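Local coordinates for protein beta-methylmalyl-CoA dehydratase (Chloroflexus aurantiacus, PDB 4E3E) that catalyses the reversible dehydration of beta-methylmalyl-CoA to mesaconyl-CoA in the glyoxylate assimilation cycle that regenerates acetyl-CoA and yields pyruvate, at residues D167-V180 / M299-R311. Residues are numbered along the deposited sequence; the frame is centred on the assembly and turned at random.
Sequences DSVPVTDLTVPYTV and MAIPGRTDIGALR
V171 and V176, which bury most surface here, pack against the hairpin 299-311, each with both of its methyls. CG2 of V171, anti to the backbone N, thereby lies 3.7 Å from CD1 of I301 and also touches CB of M299, while CG1 faces the P302 ring. V176 divides its branches: CG2 meets CG2 of I301, whereas CG1 packs 3.8 Å from CD1 of I307 and also lies over one face of the R304 guanidinium, near NH1. I307 continues the apolar row, its CG1 3.8 Å from CG2 of V180. The hairpin joins antiparallel strands 288-300 and 307-318 of the hotdog-type sheet, evidenced by reciprocal M299–A309 backbone bonds, with a type II turn from I301 to R304; segment 167-180, from the loop between strand 138-149 and helix 187-190, runs alongside it from R311 to D306. The R304 chain folds back at chi2 and chi3, bringing its guanidinium edge to the loop carbonyls: NH2 bonds Y178 O (2.9 Å, N-H...O 163°) and NH1, weakly, V176 O. Its NE and NH2 grip D306 side-on, one nitrogen to each oxygen on the syn lone pairs, while OD2 uses its anti lone pair for V180 N at 3.0 Å (173°). A leucine in place of R304 would probably leave Y178 O without this donor and D306 without its countercharge, freer to turn away from V180 N. At the far end, R311 forms a salt bridge with D167, NH1 and NH2 both reaching OD2 (3.0 and 3.1 Å) from the same face of the carboxylate, whose plane is turned 59° from the guanidinium; D343 also pairs with NH2.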
ATOM      1  N   ASP A 167      24.219  -4.021  27.935  1.00 29.98           N
ATOM      2  CA  ASP A 167      23.291  -2.930  28.233  1.00 30.60           C
ATOM      3  C   ASP A 167      23.033  -2.071  26.987  1.00 29.37           C
ATOM      4  O   ASP A 167      21.954  -1.506  26.821  1.00 29.88           O
ATOM      5  CB  ASP A 167      23.845  -2.064  29.356  1.00 31.96           C
ATOM      6  CG  ASP A 167      22.966  -0.874  29.667  1.00 30.31           C
ATOM      7  OD1 ASP A 167      21.926  -1.037  30.339  1.00 37.04           O
ATOM      8  OD2 ASP A 167      23.325   0.232  29.241  1.00 33.30           O
ATOM      9  N   SER A 168      24.035  -1.974  26.116  1.00 28.24           N
ATOM     10  CA  SER A 168      23.930  -1.170  24.905  1.00 27.92           C
ATOM     11  C   SER A 168      24.951  -1.701  23.912  1.00 29.72           C
ATOM     12  O   SER A 168      25.887  -2.407  24.304  1.00 32.92           O
ATOM     13  CB  SER A 168      24.226   0.313  25.206  1.00 28.70           C
ATOM     14  OG  SER A 168      25.525   0.483  25.779  1.00 32.38           O
ATOM     15  N   VAL A 169      24.769  -1.369  22.639  1.00 28.56           N
ATOM     16  CA  VAL A 169      25.807  -1.597  21.637  1.00 28.87           C
ATOM     17  C   VAL A 169      26.888  -0.536  21.863  1.00 29.48           C
ATOM     18  O   VAL A 169      26.583   0.653  21.828  1.00 29.89           O
ATOM     19  CB  VAL A 169      25.246  -1.483  20.201  1.00 28.28           C
ATOM     20  CG1 VAL A 169      26.370  -1.604  19.166  1.00 26.19           C
ATOM     21  CG2 VAL A 169      24.156  -2.535  19.957  1.00 24.95           C
ATOM     22  N   PRO A 170      28.155  -0.956  22.103  1.00 29.84           N
ATOM     23  CA  PRO A 170      29.221   0.032  22.335  1.00 32.56           C
ATOM     24  C   PRO A 170      29.429   0.962  21.138  1.00 30.77           C
ATOM     25  O   PRO A 170      29.331   0.529  19.985  1.00 28.28           O
ATOM     26  CB  PRO A 170      30.478  -0.828  22.536  1.00 31.93           C
ATOM     27  CG  PRO A 170      29.969  -2.168  22.935  1.00 30.91           C
ATOM     28  CD  PRO A 170      28.638  -2.341  22.253  1.00 30.33           C
ATOM     29  N   VAL A 171      29.726   2.225  21.424  1.00 30.47           N
ATOM     30  CA  VAL A 171      29.932   3.229  20.390  1.00 31.82           C
ATOM     31  C   VAL A 171      31.051   2.795  19.418  1.00 32.83           C
ATOM     32  O   VAL A 171      31.026   3.141  18.233  1.00 32.73           O
ATOM     33  CB  VAL A 171      30.177   4.632  21.019  1.00 38.30           C
ATOM     34  CG1 VAL A 171      31.576   4.760  21.610  1.00 38.30           C
ATOM     35  CG2 VAL A 171      29.934   5.729  20.000  1.00 40.97           C
ATOM     36  N   THR A 172      31.996   1.997  19.915  1.00 30.03           N
ATOM     37  CA  THR A 172      33.088   1.485  19.086  1.00 30.63           C
ATOM     38  C   THR A 172      32.616   0.392  18.123  1.00 29.08           C
ATOM     39  O   THR A 172      33.341   0.045  17.198  1.00 32.51           O
ATOM     40  CB  THR A 172      34.242   0.951  19.948  1.00 34.44           C
ATOM     41  OG1 THR A 172      33.708   0.084  20.956  1.00 41.64           O
ATOM     42  CG2 THR A 172      34.983   2.110  20.628  1.00 37.11           C
ATOM     43  N   ASP A 173      31.403  -0.132  18.326  1.00 29.18           N
ATOM     44  CA  ASP A 173      30.819  -1.145  17.424  1.00 31.01           C
ATOM     45  C   ASP A 173      29.872  -0.567  16.359  1.00 30.36           C
ATOM     46  O   ASP A 173      29.401  -1.302  15.489  1.00 32.53           O
ATOM     47  CB  ASP A 173      30.045  -2.218  18.219  1.00 29.96           C
ATOM     48  CG  ASP A 173      30.959  -3.160  18.992  1.00 33.85           C
ATOM     49  OD1 ASP A 173      32.185  -3.152  18.782  1.00 35.27           O
ATOM     50  OD2 ASP A 173      30.441  -3.926  19.818  1.00 39.48           O
ATOM     51  N   LEU A 174      29.575   0.727  16.437  1.00 29.11           N
ATOM     52  CA  LEU A 174      28.603   1.336  15.523  1.00 30.12           C
ATOM     53  C   LEU A 174      29.166   1.505  14.125  1.00 29.59           C
ATOM     54  O   LEU A 174      30.284   1.953  13.965  1.00 32.20           O
ATOM     55  CB  LEU A 174      28.154   2.702  16.035  1.00 26.97           C
ATOM     56  CG  LEU A 174      27.499   2.771  17.421  1.00 29.40           C
ATOM     57  CD1 LEU A 174      27.082   4.197  17.736  1.00 32.39           C
ATOM     58  CD2 LEU A 174      26.294   1.860  17.503  1.00 24.18           C
ATOM     59  N   THR A 175      28.374   1.152  13.118  1.00 28.79           N
ATOM     60  CA  THR A 175      28.706   1.450  11.723  1.00 32.51           C
ATOM     61  C   THR A 175      28.264   2.878  11.413  1.00 32.26           C
ATOM     62  O   THR A 175      27.141   3.265  11.743  1.00 33.12           O
ATOM     63  CB  THR A 175      28.031   0.447  10.763  1.00 33.85           C
ATOM     64  OG1 THR A 175      28.565  -0.856  11.004  1.00 35.82           O
ATOM     65  CG2 THR A 175      28.277   0.807   9.308  1.00 32.98           C
ATOM     66  N   VAL A 176      29.156   3.660  10.804  1.00 31.30           N
ATOM     67  CA  VAL A 176      28.869   5.051  10.425  1.00 34.64           C
ATOM     68  C   VAL A 176      29.117   5.148   8.918  1.00 32.63           C
ATOM     69  O   VAL A 176      30.198   5.558   8.488  1.00 37.08           O
ATOM     70  CB  VAL A 176      29.751   6.065  11.204  1.00 34.00           C
ATOM     71  CG1 VAL A 176      29.371   7.501  10.861  1.00 34.30           C
ATOM     72  CG2 VAL A 176      29.644   5.839  12.704  1.00 33.91           C
ATOM     73  N   PRO A 177      28.111   4.759   8.113  1.00 32.13           N
ATOM     74  CA  PRO A 177      28.296   4.441   6.690  1.00 33.75           C
ATOM     75  C   PRO A 177      28.258   5.634   5.757  1.00 35.16           C
ATOM     76  O   PRO A 177      28.420   5.470   4.554  1.00 39.88           O
ATOM     77  CB  PRO A 177      27.098   3.550   6.387  1.00 32.77           C
ATOM     78  CG  PRO A 177      26.023   4.015   7.345  1.00 29.47           C
ATOM     79  CD  PRO A 177      26.706   4.598   8.542  1.00 28.89           C
ATOM     80  N   TYR A 178      28.017   6.820   6.297  1.00 35.04           N
ATOM     81  CA  TYR A 178      28.007   8.023   5.474  1.00 34.13           C
ATOM     82  C   TYR A 178      28.847   9.118   6.114  1.00 34.16           C
ATOM     83  O   TYR A 178      29.325   8.964   7.241  1.00 38.33           O
ATOM     84  CB  TYR A 178      26.573   8.482   5.202  1.00 34.04           C
ATOM     85  CG  TYR A 178      25.682   8.517   6.418  1.00 31.60           C
ATOM     86  CD1 TYR A 178      25.687   9.611   7.271  1.00 37.59           C
ATOM     87  CD2 TYR A 178      24.817   7.455   6.710  1.00 33.60           C
ATOM     88  CE1 TYR A 178      24.859   9.652   8.390  1.00 40.14           C
ATOM     89  CE2 TYR A 178      23.989   7.485   7.823  1.00 32.92           C
ATOM     90  CZ  TYR A 178      24.014   8.587   8.662  1.00 36.11           C
ATOM     91  OH  TYR A 178      23.185   8.638   9.772  1.00 37.31           O
ATOM     92  N   THR A 179      29.043  10.210   5.383  1.00 35.44           N
ATOM     93  CA  THR A 179      29.909  11.293   5.820  1.00 32.19           C
ATOM     94  C   THR A 179      29.202  12.614   5.613  1.00 34.09           C
ATOM     95  O   THR A 179      28.529  12.808   4.604  1.00 35.46           O
ATOM     96  CB  THR A 179      31.204  11.323   4.994  1.00 36.61           C
ATOM     97  OG1 THR A 179      31.829  10.040   5.065  1.00 42.26           O
ATOM     98  CG2 THR A 179      32.163  12.373   5.541  1.00 35.62           C
ATOM     99  N   VAL A 180      29.381  13.531   6.557  1.00 31.79           N
ATOM    100  CA  VAL A 180      28.730  14.830   6.500  1.00 35.20           C
ATOM    101  C   VAL A 180      29.776  15.929   6.409  1.00 41.29           C
ATOM    102  O   VAL A 180      30.772  15.893   7.124  1.00 40.05           O
ATOM    103  CB  VAL A 180      27.883  15.079   7.764  1.00 37.21           C
ATOM    104  CG1 VAL A 180      27.238  16.454   7.714  1.00 41.41           C
ATOM    105  CG2 VAL A 180      26.816  14.019   7.903  1.00 38.68           C
HETATM  106  N   MSE A 299      27.586  10.796  22.880  1.00 26.71           N
HETATM  107  CA  MSE A 299      28.878  10.116  22.786  1.00 29.07           C
HETATM  108  C   MSE A 299      29.552  10.517  21.499  1.00 29.64           C
HETATM  109  O   MSE A 299      28.892  10.617  20.453  1.00 30.54           O
HETATM  110  CB  MSE A 299      28.670   8.584  22.874  1.00 31.43           C
HETATM  111  CG  MSE A 299      27.398   8.204  23.667  1.00 49.55           C
HETATM  112 SE   MSE A 299      26.843   6.315  23.487  1.00151.64          SE
HETATM  113  CE  MSE A 299      26.305   5.844  25.334  1.00 69.15           C
ATOM    114  N   ALA A 300      30.862  10.770  21.565  1.00 26.25           N
ATOM    115  CA  ALA A 300      31.678  10.981  20.372  1.00 28.55           C
ATOM    116  C   ALA A 300      31.864   9.653  19.640  1.00 31.61           C
ATOM    117  O   ALA A 300      31.880   8.586  20.269  1.00 33.33           O
ATOM    118  CB  ALA A 300      33.046  11.550  20.747  1.00 28.06           C
ATOM    119  N   ILE A 301      32.019   9.724  18.320  1.00 30.32           N
ATOM    120  CA  ILE A 301      32.309   8.547  17.527  1.00 30.35           C
ATOM    121  C   ILE A 301      33.814   8.539  17.347  1.00 32.03           C
ATOM    122  O   ILE A 301      34.375   9.528  16.856  1.00 31.45           O
ATOM    123  CB  ILE A 301      31.598   8.566  16.145  1.00 30.69           C
ATOM    124  CG1 ILE A 301      30.061   8.601  16.304  1.00 32.73           C
ATOM    125  CG2 ILE A 301      32.022   7.365  15.305  1.00 32.57           C
ATOM    126  CD1 ILE A 301      29.445   7.272  16.665  1.00 34.42           C
ATOM    127  N   PRO A 302      34.475   7.435  17.759  1.00 34.46           N
ATOM    128  CA  PRO A 302      35.923   7.314  17.622  1.00 34.72           C
ATOM    129  C   PRO A 302      36.356   7.569  16.191  1.00 38.54           C
ATOM    130  O   PRO A 302      35.793   6.982  15.264  1.00 41.35           O
ATOM    131  CB  PRO A 302      36.198   5.854  18.011  1.00 34.58           C
ATOM    132  CG  PRO A 302      35.057   5.467  18.878  1.00 35.32           C
ATOM    133  CD  PRO A 302      33.872   6.245  18.392  1.00 35.16           C
ATOM    134  N   GLY A 303      37.335   8.453  16.022  1.00 39.86           N
ATOM    135  CA  GLY A 303      37.920   8.737  14.713  1.00 35.68           C
ATOM    136  C   GLY A 303      37.142   9.716  13.842  1.00 42.04           C
ATOM    137  O   GLY A 303      37.583  10.026  12.727  1.00 45.41           O
ATOM    138  N   ARG A 304      36.001  10.212  14.339  1.00 38.97           N
ATOM    139  CA  ARG A 304      35.094  11.072  13.547  1.00 43.89           C
ATOM    140  C   ARG A 304      34.694  12.333  14.306  1.00 39.13           C
ATOM    141  O   ARG A 304      34.397  12.270  15.496  1.00 37.53           O
ATOM    142  CB  ARG A 304      33.793  10.327  13.182  1.00 37.81           C
ATOM    143  CG  ARG A 304      33.959   8.954  12.553  1.00 41.43           C
ATOM    144  CD  ARG A 304      34.374   9.059  11.104  1.00 47.02           C
ATOM    145  NE  ARG A 304      33.362   9.735  10.296  1.00 43.99           N
ATOM    146  CZ  ARG A 304      32.450   9.111   9.559  1.00 32.39           C
ATOM    147  NH1 ARG A 304      32.424   7.780   9.515  1.00 39.01           N
ATOM    148  NH2 ARG A 304      31.586   9.819   8.844  1.00 32.20           N
ATOM    149  N   THR A 305      34.647  13.467  13.610  1.00 37.43           N
ATOM    150  CA  THR A 305      34.113  14.699  14.201  1.00 34.81           C
ATOM    151  C   THR A 305      32.928  15.287  13.424  1.00 33.36           C
ATOM    152  O   THR A 305      32.355  16.291  13.848  1.00 35.67           O
ATOM    153  CB  THR A 305      35.199  15.773  14.359  1.00 38.72           C
ATOM    154  OG1 THR A 305      35.801  16.021  13.084  1.00 43.04           O
ATOM    155  CG2 THR A 305      36.279  15.327  15.373  1.00 41.03           C
ATOM    156  N   ASP A 306      32.558  14.662  12.302  1.00 35.21           N
ATOM    157  CA  ASP A 306      31.455  15.142  11.439  1.00 30.56           C
ATOM    158  C   ASP A 306      30.069  14.650  11.898  1.00 31.05           C
ATOM    159  O   ASP A 306      29.042  15.262  11.583  1.00 29.76           O
ATOM    160  CB  ASP A 306      31.701  14.727   9.978  1.00 30.32           C
ATOM    161  CG  ASP A 306      31.786  13.196   9.792  1.00 33.52           C
ATOM    162  OD1 ASP A 306      32.525  12.517  10.556  1.00 33.97           O
ATOM    163  OD2 ASP A 306      31.122  12.675   8.866  1.00 33.14           O
ATOM    164  N   ILE A 307      30.071  13.533  12.630  1.00 31.48           N
ATOM    165  CA  ILE A 307      28.882  12.849  13.103  1.00 27.44           C
ATOM    166  C   ILE A 307      29.129  12.396  14.535  1.00 29.52           C
ATOM    167  O   ILE A 307      30.228  11.978  14.873  1.00 32.90           O
ATOM    168  CB  ILE A 307      28.556  11.603  12.230  1.00 28.47           C
ATOM    169  CG1 ILE A 307      28.185  12.035  10.811  1.00 33.53           C
ATOM    170  CG2 ILE A 307      27.380  10.812  12.805  1.00 28.82           C
ATOM    171  CD1 ILE A 307      28.024  10.899   9.824  1.00 35.46           C
ATOM    172  N   GLY A 308      28.092  12.485  15.365  1.00 30.16           N
ATOM    173  CA  GLY A 308      28.137  12.012  16.739  1.00 29.37           C
ATOM    174  C   GLY A 308      26.971  11.081  17.014  1.00 27.34           C
ATOM    175  O   GLY A 308      26.050  10.965  16.196  1.00 28.58           O
ATOM    176  N   ALA A 309      27.011  10.414  18.163  1.00 25.66           N
ATOM    177  CA  ALA A 309      25.926   9.540  18.569  1.00 24.05           C
ATOM    178  C   ALA A 309      25.129  10.130  19.719  1.00 23.97           C
ATOM    179  O   ALA A 309      25.676  10.821  20.583  1.00 26.02           O
ATOM    180  CB  ALA A 309      26.457   8.166  18.958  1.00 24.31           C
ATOM    181  N   LEU A 310      23.836   9.846  19.725  1.00 23.63           N
ATOM    182  CA  LEU A 310      22.995  10.122  20.886  1.00 23.50           C
ATOM    183  C   LEU A 310      22.299   8.841  21.274  1.00 26.16           C
ATOM    184  O   LEU A 310      21.775   8.115  20.414  1.00 26.18           O
ATOM    185  CB  LEU A 310      21.943  11.188  20.579  1.00 26.19           C
ATOM    186  CG  LEU A 310      22.389  12.602  20.189  1.00 29.38           C
ATOM    187  CD1 LEU A 310      21.191  13.393  19.665  1.00 30.56           C
ATOM    188  CD2 LEU A 310      23.053  13.338  21.347  1.00 28.43           C
ATOM    189  N   ARG A 311      22.321   8.547  22.566  1.00 28.25           N
ATOM    190  CA  ARG A 311      21.539   7.444  23.084  1.00 28.90           C
ATOM    191  C   ARG A 311      20.204   8.045  23.482  1.00 29.46           C
ATOM    192  O   ARG A 311      20.156   8.988  24.277  1.00 28.03           O
ATOM    193  CB  ARG A 311      22.218   6.759  24.273  1.00 28.01           C
ATOM    194  CG  ARG A 311      21.455   5.523  24.761  1.00 27.55           C
ATOM    195  CD  ARG A 311      22.148   4.828  25.928  1.00 31.06           C
ATOM    196  NE  ARG A 311      21.464   3.579  26.288  1.00 28.42           N
ATOM    197  CZ  ARG A 311      21.960   2.650  27.105  1.00 27.32           C
ATOM    198  NH1 ARG A 311      23.156   2.808  27.666  1.00 27.16           N
ATOM    199  NH2 ARG A 311      21.262   1.554  27.364  1.00 31.98           N
TER